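Local structure of 3-oxosteroid 1-dehydrogenase (Sterolibacterium denitrificans, 7P18) at residues S66-E69 and A70-L74; L503-K506 and D507-L511. The protein probably catalyses the FAD-dependent 1,2-dehydrogenation of 3-oxosteroids to 3-oxo-Δ1-steroids, passing the electrons on to an acceptor. All blocks are in the same frame, centred on the assembly; numbering follows the deposited sequence.

Contact 1: residues S66-E69 and A70-L74; sequences SFDE and ALTYL
A70 N reaches back to S66 O at 3.1 Å, and the same four-residue step joins L71 to F67, T72 to D68 and Y73 to E69. These bonds make S66-E69 the opening turn of helix 67-78 and A70-L74 the turn after it.

S66 is the N-cap. Its OG accepts the E69 backbone N-H at 3.2 Å, supplying the partner that no earlier turn can give. That hydroxyl also donates to E69 OE1, only 2.5 Å away, on the anti lone pair of the carboxylate. A serine is short enough for both tasks. The E69 CG stands beside the backbone N (chi1 -76°), on the side of the chain facing the cap, which lets the acid come back to the hydroxyl; its OE2 forms a salt bridge with K126.

Farther round the helix, the D68 carboxylate and the T72 hydroxyl meet through two waters, D68 OD2 and T72 OG1 lying 4.4 Å apart. One water donates to D68 OD1 at 2.9 Å and lies 2.8 Å from T72 OG1; the second touches OG1 as closely but holds OD2 weakly. Acidic D68 and E69 in the first turn would probably interact favourably with the positive end of the helix dipole.

A70, small and buried, packs its CB on S66 O at 3.6 Å and on L91 of helix 84-104, while F67 and L71 rest on L88 of that helix. The Y73 ring reaches beyond these two turns, its hydroxyl bonded to P537 O and Y119 N.

The whole is an N-capped helix start, a variant of the capping box: S66 OG to E69 N is its usual half, while the E69 carboxylate bonds S66 OG.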
loop_
_atom_site.group_PDB
_atom_site.type_symbol
_atom_site.label_atom_id
_atom_site.label_comp_id
_atom_site.label_asym_id
_atom_site.label_seq_id
_atom_site.Cartn_x
_atom_site.Cartn_y
_atom_site.Cartn_z
ATOM N N SER A 66 19.765 -13.045 6.800
ATOM C CA SER A 66 20.505 -13.766 5.750
ATOM C C SER A 66 19.592 -14.044 4.582
ATOM O O SER A 66 18.370 -14.176 4.780
ATOM C CB SER A 66 21.093 -15.070 6.267
ATOM O OG SER A 66 20.118 -15.987 6.695
ATOM N N PHE A 67 20.221 -14.177 3.433
ATOM C CA PHE A 67 19.584 -14.592 2.173
ATOM C C PHE A 67 18.801 -15.888 2.417
ATOM O O PHE A 67 17.616 -15.996 2.003
ATOM C CB PHE A 67 20.662 -14.753 1.105
ATOM C CG PHE A 67 20.125 -15.132 -0.249
ATOM C CD1 PHE A 67 19.903 -16.457 -0.575
ATOM C CD2 PHE A 67 19.859 -14.157 -1.190
ATOM C CE1 PHE A 67 19.442 -16.814 -1.840
ATOM C CE2 PHE A 67 19.373 -14.498 -2.440
ATOM C CZ PHE A 67 19.175 -15.826 -2.764
ATOM N N ASP A 68 19.418 -16.883 3.034
ATOM C CA ASP A 68 18.752 -18.212 3.161
ATOM C C ASP A 68 17.531 -18.135 4.101
ATOM O O ASP A 68 16.513 -18.797 3.815
ATOM C CB ASP A 68 19.716 -19.287 3.642
ATOM C CG ASP A 68 19.174 -20.682 3.426
ATOM O OD1 ASP A 68 18.834 -21.010 2.270
ATOM O OD2 ASP A 68 18.992 -21.369 4.427
ATOM N N GLU A 69 17.597 -17.378 5.193
ATOM C CA GLU A 69 16.412 -17.210 6.082
ATOM C C GLU A 69 15.263 -16.526 5.302
ATOM O O GLU A 69 14.091 -16.974 5.446
ATOM C CB GLU A 69 16.767 -16.403 7.337
ATOM C CG GLU A 69 17.554 -17.188 8.370
ATOM C CD GLU A 69 18.170 -16.255 9.374
ATOM O OE1 GLU A 69 19.084 -15.490 8.970
ATOM O OE2 GLU A 69 17.680 -16.232 10.522
ATOM N N ALA A 70 15.570 -15.474 4.538
ATOM C CA ALA A 70 14.598 -14.702 3.748
ATOM C C ALA A 70 13.985 -15.607 2.675
ATOM O O ALA A 70 12.761 -15.496 2.408
ATOM C CB ALA A 70 15.231 -13.462 3.184
ATOM N N LEU A 71 14.775 -16.488 2.084
ATOM C CA LEU A 71 14.249 -17.426 1.057
ATOM C C LEU A 71 13.325 -18.436 1.739
ATOM O O LEU A 71 12.257 -18.737 1.179
ATOM C CB LEU A 71 15.392 -18.129 0.300
ATOM C CG LEU A 71 14.929 -19.138 -0.755
ATOM C CD1 LEU A 71 14.166 -18.442 -1.875
ATOM C CD2 LEU A 71 16.105 -19.920 -1.319
ATOM N N THR A 72 13.686 -18.960 2.912
ATOM C CA THR A 72 12.829 -19.881 3.681
ATOM C C THR A 72 11.454 -19.234 3.905
ATOM O O THR A 72 10.417 -19.855 3.632
ATOM C CB THR A 72 13.539 -20.294 4.968
ATOM O OG1 THR A 72 14.646 -21.126 4.588
ATOM C CG2 THR A 72 12.616 -21.027 5.909
ATOM N N TYR A 73 11.464 -18.014 4.404
ATOM C CA TYR A 73 10.246 -17.212 4.662
ATOM C C TYR A 73 9.435 -17.027 3.370
ATOM O O TYR A 73 8.230 -17.301 3.421
ATOM C CB TYR A 73 10.636 -15.902 5.302
ATOM C CG TYR A 73 9.492 -15.047 5.768
ATOM C CD1 TYR A 73 8.791 -15.365 6.919
ATOM C CD2 TYR A 73 9.134 -13.901 5.084
ATOM C CE1 TYR A 73 7.756 -14.561 7.393
ATOM C CE2 TYR A 73 8.107 -13.093 5.546
ATOM C CZ TYR A 73 7.439 -13.397 6.719
ATOM O OH TYR A 73 6.413 -12.588 7.185
ATOM N N LEU A 74 10.041 -16.570 2.277
ATOM C CA LEU A 74 9.292 -16.343 1.008
ATOM C C LEU A 74 8.770 -17.664 0.429
ATOM O O LEU A 74 7.655 -17.682 -0.101
ATOM C CB LEU A 74 10.137 -15.555 0.012
ATOM C CG LEU A 74 10.314 -14.078 0.358
ATOM C CD1 LEU A 74 11.040 -13.394 -0.765
ATOM C CD2 LEU A 74 8.938 -13.445 0.620
HETATM O O HOH W 1 15.952 -21.596 2.176
HETATM O O HOH W 2 16.498 -20.627 6.669
#

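Contact 2: residues L503-K506 and D507-L511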
loop_
_atom_site.group_PDB
_atom_site.type_symbol
_atom_site.label_atom_id
_atom_site.label_comp_id
_atom_site.label_asym_id
_atom_site.label_seq_id
_atom_site.Cartn_x
_atom_site.Cartn_y
_atom_site.Cartn_z
ATOM N N LEU A 503 2.276 -11.914 -16.128
ATOM C CA LEU A 503 3.317 -12.840 -15.638
ATOM C C LEU A 503 4.659 -12.338 -16.150
ATOM O O LEU A 503 4.782 -11.984 -17.356
ATOM C CB LEU A 503 3.021 -14.263 -16.109
ATOM C CG LEU A 503 4.026 -15.299 -15.623
ATOM C CD1 LEU A 503 4.030 -15.394 -14.111
ATOM C CD2 LEU A 503 3.730 -16.643 -16.267
ATOM N N THR A 504 5.642 -12.258 -15.270
ATOM C CA THR A 504 7.015 -11.889 -15.618
ATOM C C THR A 504 7.992 -12.965 -15.133
ATOM O O THR A 504 7.621 -13.806 -14.271
ATOM C CB THR A 504 7.415 -10.525 -15.022
ATOM O OG1 THR A 504 7.330 -10.570 -13.581
ATOM C CG2 THR A 504 6.516 -9.440 -15.575
ATOM N N ASP A 505 9.217 -12.858 -15.614
ATOM C CA ASP A 505 10.379 -13.662 -15.174
ATOM C C ASP A 505 11.175 -12.827 -14.178
ATOM O O ASP A 505 10.728 -11.725 -13.781
ATOM C CB ASP A 505 11.216 -14.162 -16.354
ATOM C CG ASP A 505 11.986 -13.095 -17.106
ATOM O OD1 ASP A 505 12.070 -11.943 -16.603
ATOM O OD2 ASP A 505 12.536 -13.425 -18.201
ATOM N N LYS A 506 12.339 -13.349 -13.783
ATOM C CA LYS A 506 13.202 -12.774 -12.728
ATOM C C LYS A 506 13.750 -11.409 -13.126
ATOM O O LYS A 506 14.213 -10.692 -12.252
ATOM C CB LYS A 506 14.341 -13.750 -12.421
ATOM C CG LYS A 506 15.313 -13.928 -13.574
ATOM C CD LYS A 506 16.518 -14.752 -13.233
ATOM C CE LYS A 506 17.406 -14.912 -14.445
ATOM N NZ LYS A 506 18.401 -15.956 -14.157
ATOM N N ASP A 507 13.714 -11.057 -14.401
ATOM C CA ASP A 507 14.250 -9.781 -14.915
ATOM C C ASP A 507 13.099 -8.861 -15.363
ATOM O O ASP A 507 13.348 -7.885 -16.097
ATOM C CB ASP A 507 15.255 -10.059 -16.029
ATOM C CG ASP A 507 16.506 -10.744 -15.496
ATOM O OD1 ASP A 507 17.075 -10.217 -14.538
ATOM O OD2 ASP A 507 16.858 -11.815 -16.029
ATOM N N ALA A 508 11.887 -9.168 -14.924
ATOM C CA ALA A 508 10.643 -8.395 -15.164
ATOM C C ALA A 508 10.194 -8.462 -16.620
ATOM O O ALA A 508 9.331 -7.626 -17.025
ATOM C CB ALA A 508 10.853 -6.978 -14.716
ATOM N N ARG A 509 10.675 -9.443 -17.391
ATOM C CA ARG A 509 10.231 -9.595 -18.794
ATOM C C ARG A 509 8.830 -10.175 -18.794
ATOM O O ARG A 509 8.555 -11.160 -18.064
ATOM C CB ARG A 509 11.202 -10.491 -19.576
ATOM C CG ARG A 509 12.542 -9.817 -19.775
ATOM C CD ARG A 509 13.408 -10.553 -20.801
ATOM N NE ARG A 509 13.819 -11.840 -20.289
ATOM C CZ ARG A 509 14.632 -12.677 -20.921
ATOM N NH1 ARG A 509 15.113 -12.364 -22.117
ATOM N NH2 ARG A 509 14.951 -13.828 -20.354
ATOM N N VAL A 510 7.945 -9.595 -19.593
ATOM C CA VAL A 510 6.603 -10.186 -19.743
ATOM C C VAL A 510 6.709 -11.525 -20.482
ATOM O O VAL A 510 7.344 -11.581 -21.556
ATOM C CB VAL A 510 5.626 -9.201 -20.403
ATOM C CG1 VAL A 510 4.284 -9.842 -20.649
ATOM C CG2 VAL A 510 5.496 -7.944 -19.558
ATOM N N LEU A 511 6.010 -12.535 -19.989
ATOM C CA LEU A 511 5.937 -13.887 -20.591
ATOM C C LEU A 511 4.600 -14.102 -21.302
ATOM O O LEU A 511 3.537 -13.679 -20.787
ATOM C CB LEU A 511 6.133 -14.931 -19.484
ATOM C CG LEU A 511 7.419 -14.787 -18.654
ATOM C CD1 LEU A 511 7.579 -15.902 -17.645
ATOM C CD2 LEU A 511 8.658 -14.768 -19.542
#
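L503-K506 and D507-L511 run nearly antiparallel, 152° apart, and meet at a single bridge between T504 and V510, a non-hydrogen-bonded pair. L511 N donates to L503 O at 3.0 Å on one side of it and D505 N to R509 O at 3.1 Å on the other.

The chain reverses through a type I turn from D505 to A508, closed by A508 N to D505 O. A508 then takes a left-handed backbone conformation, giving the type I turn with G1 bulge of a 3:5 hairpin; the small methyl of alanine tolerates it.

D505 holds the turn together. Its CG sits between the backbone N and the carbonyl carbon (chi1 69°), which swings the carboxylate in over the loop. There OD1 accepts D507 N at 2.9 Å, an Asx turn, and R509 N at 3.0 Å, the two donors coming from opposite faces of the carboxylate. OD2 offers its syn lone pair to R509 NE at 2.9 Å and takes a weak bond from NH2. This salt bridge is oblique, the two planes turned 41° apart, and the arginine chain bends at chi3 to reach it. Four donors thus share one aspartate.

K506 extends alongside D507, its CE 3.5 Å from D507 OD2. On the apolar side, L511 CD1 lies 4.1 Å from L503 CG and also touches the T504 carbonyl carbon. T504 lays its CB and CG2 against R509 O.

Strand 521-523 flanks the hairpin through backbone bonds of A508 to C523 and V510 to L521. The backbones of L503 and L511 hydrogen-bond to that of R313, P517 touches R509 and L511, and helix 543-559 packs against the turn through A553 and H556, its R552 bonding K506 O and salt-bridging D507 OD1.

From the N terminus, contact 1 comes first, starting helix 67-78, and contact 2 follows far later, where the chain turns back after strand 486-502. They are in series, neither nested nor crossed, each local to one continuous stretch. Their centres lie 22 Å apart, their nearest atoms about 11 Å, and they do not touch. Contact 1 sets its helix on helix 84-104 and on the loop of M532 and P537; contact 2 joins strand 509-511 to strand 521-523, at the margin of the parallel sheet, and to helix 543-559. The loop of M532 and P537, which also carries steroid-pocket residues Y536, A539 and G540, connects strand 521-523 to helix 543-559.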